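PDB 3A2Q: 6-aminohexanoate-cyclic-dimer hydrolase, which hydrolyses the cyclic dimer of 6-aminohexanoate, a by-product of nylon-6 manufacture, opening one amide bond to give the linear dimer. Local coordinates for residues V77-N83 and Y95-A101; L263-P267 and D297-E301; G250-P255 and L464-Q469. The protein carries 1 engineered substitution. One frame throughout, in Å; residues are numbered along the deposited sequence.

The three contacts lie in one amidase-family chain, each about 21 to 23 Å from its centre. Contact 1 closes before the others open and joins the loops around helix 88-93. Contact 2 is nested inside the long loop closed by contact 3. Centres of contacts 1 and 2 are 43 Å apart, on opposite sides of the chain's centre; those of contacts 2 and 3 are 24 Å apart. Contact 2 links the chain just beyond strands 259-262 and 294-297, neighbours at one end of the mixed sheet, and contact 3 ties the lead into strand 259-262 to helix 460-473. These two thus bind the sheet's end to the C-terminal helix, while contact 1 holds loops nearer the active site.

Contact 1 (V77-N83 and Y95-A101); sequences VSQGDIN and YRADHDA
Asp100 takes hold of the backbone of Gln79 through a nearly straight bond, Gln79 N to Asp100 OD1 at 2.8 Å with 175° at the hydrogen. The donor meets the oxygen from above the carboxylate plane. With CG beside its own backbone N (chi1 -78°), Asp100 swings OD1 to this amide while OD2 pairs with Arg108, a second partner that fixes the carboxylate. Replacing it by an alanine would probably leave the Gln79 amide without this acceptor and Arg108 without its charged mate. One residue further along 77-83, Gly80 N donates to Ala97 O at 2.8 Å, and Arg96 NH1 reaches Gly80 O at 2.9 Å, the oxygen lying in the guanidinium plane. Over one face of that guanidinium rests Ile82 CD1, 3.7 Å from Arg96 CZ, so the flat cation is gripped at its edge and packed on its face. The two loops run antiparallel with one beta bridge, Ile82 to Arg96, flanked by backbone bonds from Ala97 N to Asp81 O and Asn83 N to Tyr95 O; 77-83 itself bends through a type II turn from Ser78 to Asp81, where the positive phi of Gly80 suits glycine. A small side chain suits Ala97, whose CB sits 3.5 Å from Val77 CB. Val77 CG2 in turn lies over one face of the His99 imidazole in a CH-pi contact, while His99 ND1 donates to Asp98 OD1. Asn83 lies alongside Tyr95 with its amide plane 52° from the ring, its ND2 held by Asp73. Further out, Ser78 OG donates to Asp81 OD2 at 2.6 Å, an oxygen also salt-bridged to Lys52, and Tyr95 touches Leu330 and Ile331 of helix 308-331. The Asn83 side chain is about 9 Å from that of Lys72, a charge-relay residue by similarity.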
# COMPACT_ATOMS: atom_id res chain seq x y z
N VAL A 77 -11.67 -5.31 8.40
CA VAL A 77 -13.08 -4.96 8.27
C VAL A 77 -13.55 -4.08 9.42
O VAL A 77 -12.90 -3.98 10.45
CB VAL A 77 -13.97 -6.23 8.22
CG1 VAL A 77 -13.67 -7.02 6.96
CG2 VAL A 77 -13.73 -7.09 9.45
N SER A 78 -14.69 -3.41 9.21
CA SER A 78 -15.28 -2.54 10.22
C SER A 78 -16.66 -3.10 10.57
O SER A 78 -17.44 -3.46 9.69
CB SER A 78 -15.40 -1.11 9.69
OG SER A 78 -16.06 -1.08 8.44
N GLN A 79 -16.94 -3.18 11.87
CA GLN A 79 -18.20 -3.73 12.37
C GLN A 79 -19.47 -3.11 11.80
O GLN A 79 -19.63 -1.89 11.78
CB GLN A 79 -18.23 -3.63 13.90
CG GLN A 79 -19.43 -4.27 14.56
CD GLN A 79 -19.33 -4.25 16.07
OE1 GLN A 79 -19.22 -3.19 16.69
NE2 GLN A 79 -19.35 -5.44 16.67
N GLY A 80 -20.36 -3.97 11.32
CA GLY A 80 -21.63 -3.52 10.76
C GLY A 80 -21.59 -2.87 9.39
O GLY A 80 -22.63 -2.45 8.88
N ASP A 81 -20.41 -2.79 8.78
CA ASP A 81 -20.30 -2.16 7.47
C ASP A 81 -20.15 -3.13 6.31
O ASP A 81 -19.67 -4.26 6.47
CB ASP A 81 -19.14 -1.17 7.46
CG ASP A 81 -19.26 -0.13 8.55
OD1 ASP A 81 -20.37 0.41 8.73
OD2 ASP A 81 -18.25 0.16 9.22
N ILE A 82 -20.57 -2.68 5.13
CA ILE A 82 -20.49 -3.48 3.91
C ILE A 82 -19.05 -3.93 3.66
O ILE A 82 -18.11 -3.15 3.82
CB ILE A 82 -20.98 -2.65 2.70
CG1 ILE A 82 -22.47 -2.35 2.84
CG2 ILE A 82 -20.72 -3.42 1.41
CD1 ILE A 82 -23.35 -3.58 2.77
N ASN A 83 -18.89 -5.19 3.26
CA ASN A 83 -17.57 -5.75 2.97
C ASN A 83 -17.67 -6.55 1.67
O ASN A 83 -18.22 -7.65 1.67
CB ASN A 83 -17.13 -6.66 4.11
CG ASN A 83 -15.74 -7.24 3.90
OD1 ASN A 83 -15.48 -8.39 4.26
ND2 ASN A 83 -14.85 -6.45 3.31
N TYR A 95 -23.48 -8.37 2.18
CA TYR A 95 -22.78 -8.83 3.38
C TYR A 95 -22.15 -7.69 4.18
O TYR A 95 -21.62 -6.74 3.60
CB TYR A 95 -21.69 -9.84 3.00
CG TYR A 95 -20.76 -10.20 4.15
CD1 TYR A 95 -21.24 -10.91 5.25
CD2 TYR A 95 -19.43 -9.80 4.15
CE1 TYR A 95 -20.40 -11.21 6.32
CE2 TYR A 95 -18.58 -10.10 5.22
CZ TYR A 95 -19.08 -10.80 6.30
OH TYR A 95 -18.27 -11.08 7.38
N ARG A 96 -22.23 -7.79 5.50
CA ARG A 96 -21.64 -6.79 6.39
C ARG A 96 -20.81 -7.52 7.44
O ARG A 96 -21.23 -8.55 7.97
CB ARG A 96 -22.74 -5.97 7.07
CG ARG A 96 -23.46 -5.00 6.14
CD ARG A 96 -24.66 -4.36 6.81
NE ARG A 96 -25.36 -3.44 5.92
CZ ARG A 96 -25.04 -2.16 5.76
NH1 ARG A 96 -24.03 -1.63 6.43
NH2 ARG A 96 -25.73 -1.41 4.91
N ALA A 97 -19.63 -6.98 7.75
CA ALA A 97 -18.74 -7.59 8.74
C ALA A 97 -19.36 -7.51 10.13
O ALA A 97 -20.10 -6.57 10.43
CB ALA A 97 -17.39 -6.90 8.72
N ASP A 98 -19.03 -8.47 10.98
CA ASP A 98 -19.58 -8.50 12.34
C ASP A 98 -18.64 -7.99 13.42
O ASP A 98 -19.00 -7.98 14.60
CB ASP A 98 -20.02 -9.92 12.69
CG ASP A 98 -18.91 -10.94 12.50
OD1 ASP A 98 -17.81 -10.72 13.05
OD2 ASP A 98 -19.14 -11.95 11.81
N HIS A 99 -17.43 -7.57 13.04
CA HIS A 99 -16.47 -7.08 14.03
C HIS A 99 -15.50 -6.05 13.46
O HIS A 99 -15.50 -5.78 12.27
CB HIS A 99 -15.66 -8.25 14.58
CG HIS A 99 -14.73 -8.86 13.57
ND1 HIS A 99 -15.17 -9.69 12.57
CD2 HIS A 99 -13.40 -8.71 13.38
CE1 HIS A 99 -14.15 -10.03 11.80
NE2 HIS A 99 -13.06 -9.45 12.27
N ASP A 100 -14.68 -5.49 14.35
CA ASP A 100 -13.66 -4.52 13.98
C ASP A 100 -12.31 -5.24 13.96
O ASP A 100 -12.01 -6.04 14.85
CB ASP A 100 -13.55 -3.38 15.00
CG ASP A 100 -14.66 -2.35 14.86
OD1 ASP A 100 -15.12 -2.10 13.73
OD2 ASP A 100 -15.04 -1.76 15.90
N ALA A 101 -11.49 -4.95 12.96
CA ALA A 101 -10.16 -5.55 12.91
C ALA A 101 -9.35 -4.79 13.95
O ALA A 101 -9.72 -3.67 14.32
CB ALA A 101 -9.54 -5.36 11.53
O HOH W 1 -21.45 -7.26 15.14

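Contact 2 (L263-P267 and D297-E301); sequences LTHNP and DAYPE
Tyr299 gathers three side chains of 263-267 around its ring: Leu263 over a face, His265 near CE2 and the hydroxyl, and Pro267 near CE1. Its CG stands between the backbone N and the carbonyl carbon (chi1 62°), a conformation that sends the ring across to the other loop. In Leu263 the first torsion carries CG away from the backbone N, anti to it, and the next (chi2 62°) turns CD1 onto the ring, nearer the rim than the centre. This methyl is 3.7 Å from Tyr299 CD2 and makes a CH-pi contact; the branched leucine suits the place because one methyl can lie on the aromatic surface while the side chain also packs against Leu303 and Leu386. The CG of His265, like that of Tyr299, sits between N and the carbonyl carbon, which turns the imidazole edge to the tyrosine. A flat ring can present an edge carbon here: CE1 comes to 3.5 Å from Tyr299 CE2, the ring planes 72° apart. The tyrosine hydroxyl lies in the imidazole plane, but Tyr299 OH to His265 NE2 is 3.6 Å, and the pair makes no hydrogen bond. Pro267 offers a compact, rigid hydrocarbon surface, its CB meeting Tyr299 CE1 at 3.6 Å. Here the chain beyond strand 259-262 meets the chain beyond strand 294-297, parallel neighbours at one end of the sheet, and Tyr299 also touches Leu384 on strand 383-387, the next strand inward. A water spans the polar end, 2.8 Å from Tyr299 OH and donating to Pro267 O. With no direct hydrogen bond between the segments, their union rests on aliphatic and aromatic surfaces, and tyrosine suits this surface site because its ring serves the apolar packing while its hydroxyl can be met by water.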
# COMPACT_ATOMS: atom_id res chain seq x y z
N LEU A 263 20.08 2.03 -7.18
CA LEU A 263 19.83 1.19 -8.34
C LEU A 263 19.08 1.99 -9.40
O LEU A 263 17.97 2.48 -9.14
CB LEU A 263 18.99 -0.03 -7.93
CG LEU A 263 18.54 -0.98 -9.05
CD1 LEU A 263 19.75 -1.60 -9.73
CD2 LEU A 263 17.65 -2.08 -8.45
N THR A 264 19.67 2.13 -10.58
CA THR A 264 19.01 2.89 -11.64
C THR A 264 18.91 2.15 -12.98
O THR A 264 18.95 2.76 -14.05
CB THR A 264 19.67 4.27 -11.84
OG1 THR A 264 21.08 4.11 -12.04
CG2 THR A 264 19.42 5.14 -10.62
N HIS A 265 18.79 0.83 -12.91
CA HIS A 265 18.60 0.00 -14.10
C HIS A 265 17.87 -1.24 -13.61
O HIS A 265 17.75 -1.44 -12.40
CB HIS A 265 19.95 -0.38 -14.76
CG HIS A 265 20.73 -1.42 -14.02
ND1 HIS A 265 21.41 -1.16 -12.85
CD2 HIS A 265 20.94 -2.73 -14.29
CE1 HIS A 265 22.01 -2.26 -12.44
NE2 HIS A 265 21.74 -3.23 -13.29
N ASN A 266 17.33 -2.03 -14.53
CA ASN A 266 16.62 -3.25 -14.14
C ASN A 266 17.65 -4.38 -14.12
O ASN A 266 18.06 -4.87 -15.16
CB ASN A 266 15.52 -3.58 -15.14
CG ASN A 266 14.92 -4.95 -14.90
OD1 ASN A 266 15.10 -5.54 -13.84
ND2 ASN A 266 14.20 -5.46 -15.89
N PRO A 267 18.07 -4.80 -12.91
CA PRO A 267 19.07 -5.87 -12.76
C PRO A 267 18.69 -7.22 -13.34
O PRO A 267 19.57 -8.05 -13.58
CB PRO A 267 19.29 -5.93 -11.25
CG PRO A 267 18.00 -5.47 -10.69
CD PRO A 267 17.57 -4.35 -11.60
N ASP A 297 26.79 3.33 -6.38
CA ASP A 297 25.95 2.55 -7.28
C ASP A 297 26.16 1.09 -6.86
O ASP A 297 27.18 0.48 -7.17
CB ASP A 297 26.36 2.75 -8.74
CG ASP A 297 25.94 4.10 -9.28
OD1 ASP A 297 25.18 4.80 -8.59
OD2 ASP A 297 26.35 4.45 -10.41
N ALA A 298 25.19 0.56 -6.13
CA ALA A 298 25.27 -0.81 -5.66
C ALA A 298 23.89 -1.31 -5.29
O ALA A 298 22.99 -0.52 -5.00
CB ALA A 298 26.19 -0.88 -4.44
N TYR A 299 23.72 -2.62 -5.29
CA TYR A 299 22.43 -3.20 -4.98
C TYR A 299 22.59 -4.69 -4.68
O TYR A 299 23.58 -5.31 -5.06
CB TYR A 299 21.49 -3.00 -6.17
CG TYR A 299 21.97 -3.69 -7.43
CD1 TYR A 299 21.58 -4.99 -7.73
CD2 TYR A 299 22.81 -3.03 -8.33
CE1 TYR A 299 22.00 -5.62 -8.90
CE2 TYR A 299 23.24 -3.64 -9.50
CZ TYR A 299 22.83 -4.94 -9.78
OH TYR A 299 23.24 -5.54 -10.95
N PRO A 300 21.61 -5.28 -3.98
CA PRO A 300 21.67 -6.71 -3.65
C PRO A 300 21.67 -7.52 -4.94
O PRO A 300 20.78 -7.37 -5.76
CB PRO A 300 20.40 -6.94 -2.83
CG PRO A 300 20.08 -5.57 -2.26
CD PRO A 300 20.41 -4.64 -3.40
N GLU A 301 22.67 -8.39 -5.12
CA GLU A 301 22.71 -9.16 -6.36
C GLU A 301 21.48 -10.02 -6.53
O GLU A 301 21.13 -10.40 -7.65
CB GLU A 301 23.98 -10.02 -6.43
CG GLU A 301 24.15 -11.04 -5.33
CD GLU A 301 25.38 -11.90 -5.54
OE1 GLU A 301 26.47 -11.33 -5.80
OE2 GLU A 301 25.26 -13.14 -5.46
O HOH W 2 22.13 -7.40 -12.67

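Contact 3 (G250-P255 and L464-Q469)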
# COMPACT_ATOMS: atom_id res chain seq x y z
N GLY A 250 11.65 9.53 17.21
CA GLY A 250 12.92 9.22 16.56
C GLY A 250 13.12 9.79 15.17
O GLY A 250 14.26 9.91 14.70
N ILE A 251 12.03 10.13 14.50
CA ILE A 251 12.09 10.67 13.14
C ILE A 251 13.01 11.88 12.98
O ILE A 251 13.57 12.10 11.91
CB ILE A 251 10.67 11.04 12.64
CG1 ILE A 251 10.73 11.65 11.25
CG2 ILE A 251 10.01 12.00 13.62
CD1 ILE A 251 9.39 12.08 10.71
N SER A 252 13.20 12.64 14.06
CA SER A 252 14.05 13.83 13.99
C SER A 252 15.51 13.58 14.39
O SER A 252 16.34 14.49 14.32
CB SER A 252 13.46 14.94 14.86
OG SER A 252 13.20 14.48 16.18
N GLU A 253 15.82 12.36 14.81
CA GLU A 253 17.18 12.03 15.20
C GLU A 253 18.09 11.91 13.98
O GLU A 253 17.66 11.46 12.92
CB GLU A 253 17.19 10.72 16.00
CG GLU A 253 16.60 10.86 17.39
CD GLU A 253 16.39 9.53 18.08
OE1 GLU A 253 17.34 8.71 18.10
OE2 GLU A 253 15.28 9.30 18.60
N ASN A 254 19.34 12.34 14.14
CA ASN A 254 20.30 12.29 13.06
C ASN A 254 20.91 10.90 12.99
O ASN A 254 21.60 10.47 13.91
CB ASN A 254 21.41 13.33 13.28
CG ASN A 254 22.28 13.53 12.06
OD1 ASN A 254 22.87 12.58 11.54
ND2 ASN A 254 22.36 14.77 11.59
N PRO A 255 20.65 10.16 11.90
CA PRO A 255 21.17 8.81 11.71
C PRO A 255 22.66 8.77 11.38
O PRO A 255 23.30 7.73 11.49
CB PRO A 255 20.33 8.27 10.56
CG PRO A 255 20.04 9.51 9.76
CD PRO A 255 19.72 10.53 10.82
N LEU A 464 12.54 6.20 8.35
CA LEU A 464 11.78 7.43 8.52
C LEU A 464 12.70 8.62 8.73
O LEU A 464 12.35 9.75 8.40
CB LEU A 464 10.81 7.30 9.70
CG LEU A 464 9.70 6.26 9.53
CD1 LEU A 464 8.90 6.13 10.81
CD2 LEU A 464 8.80 6.67 8.37
N GLN A 465 13.87 8.37 9.29
CA GLN A 465 14.84 9.43 9.51
C GLN A 465 15.36 9.95 8.17
O GLN A 465 15.40 11.16 7.94
CB GLN A 465 15.98 8.92 10.39
CG GLN A 465 15.63 8.92 11.86
CD GLN A 465 16.53 8.02 12.68
OE1 GLN A 465 17.61 7.64 12.23
NE2 GLN A 465 16.09 7.68 13.88
N VAL A 466 15.76 9.04 7.29
CA VAL A 466 16.26 9.45 5.98
C VAL A 466 15.13 9.98 5.11
O VAL A 466 15.33 10.87 4.28
CB VAL A 466 16.97 8.28 5.26
CG1 VAL A 466 17.41 8.72 3.87
CG2 VAL A 466 18.19 7.86 6.06
N ALA A 467 13.93 9.44 5.29
CA ALA A 467 12.80 9.90 4.50
C ALA A 467 12.55 11.36 4.88
O ALA A 467 12.24 12.19 4.03
CB ALA A 467 11.56 9.06 4.81
N ALA A 468 12.71 11.67 6.16
CA ALA A 468 12.51 13.03 6.64
C ALA A 468 13.53 13.97 6.01
O ALA A 468 13.21 15.11 5.66
CB ALA A 468 12.61 13.09 8.16
N GLN A 469 14.77 13.50 5.85
CA GLN A 469 15.82 14.32 5.25
C GLN A 469 15.50 14.62 3.78
O GLN A 469 15.71 15.73 3.30
CB GLN A 469 17.18 13.62 5.34
CG GLN A 469 17.57 13.19 6.74
CD GLN A 469 18.98 12.62 6.80
OE1 GLN A 469 19.43 11.95 5.88
NE2 GLN A 469 19.67 12.88 7.90
O HOH W 3 15.46 13.07 9.83
O HOH W 4 17.93 13.58 10.44
O HOH W 5 22.58 12.11 8.20
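Leu464, the first residue of the helical segment, meets Ile251 through its backbone: Ile251 CG1 lies 3.8 Å from Leu464 O, while the leucine side chain packs on Ile222, Ala223 and Leu226 of helix 219-229. Gln465 then reaches into the turn. Its CG lies beside the backbone N (chi1 -81°) and the chain is extended beyond it, which brings NE2 to Gly250 O at 3.0 Å. This bond is bent, 138° at the hydrogen, and its donor stands above the carbonyl plane; Glu253 N reaches the same oxygen from the opposite face, so two donors grip it. The other end of the amide, Gln465 OE1, lies 3.3 Å from Pro255 CB as the two side chains slide past each other. Glutamine suits this position because its length and NH2 group let it reach a backbone carbonyl from a helix. A water donates to both Ile251 O and Gln465 O. Val466 adds only a loose apolar approach to Pro255 and turns its CB away from the loop. Ala468 is small enough to let the extended isoleucine lie close, with CB 3.9 Å from Ile251 CG1. Gln469 brings NE2 to 3.7 Å from Pro255 CD and to two waters, one of them shared with Glu253 O, while its OE1 accepts from His293. A type I beta turn, Gly250 to Glu253, and the proline that follows it are seated on the side of a helix: the link between helix 247-250 and strand 259-262 is thereby fastened to helix 460-473, away from the annotated sites of this amidase fold.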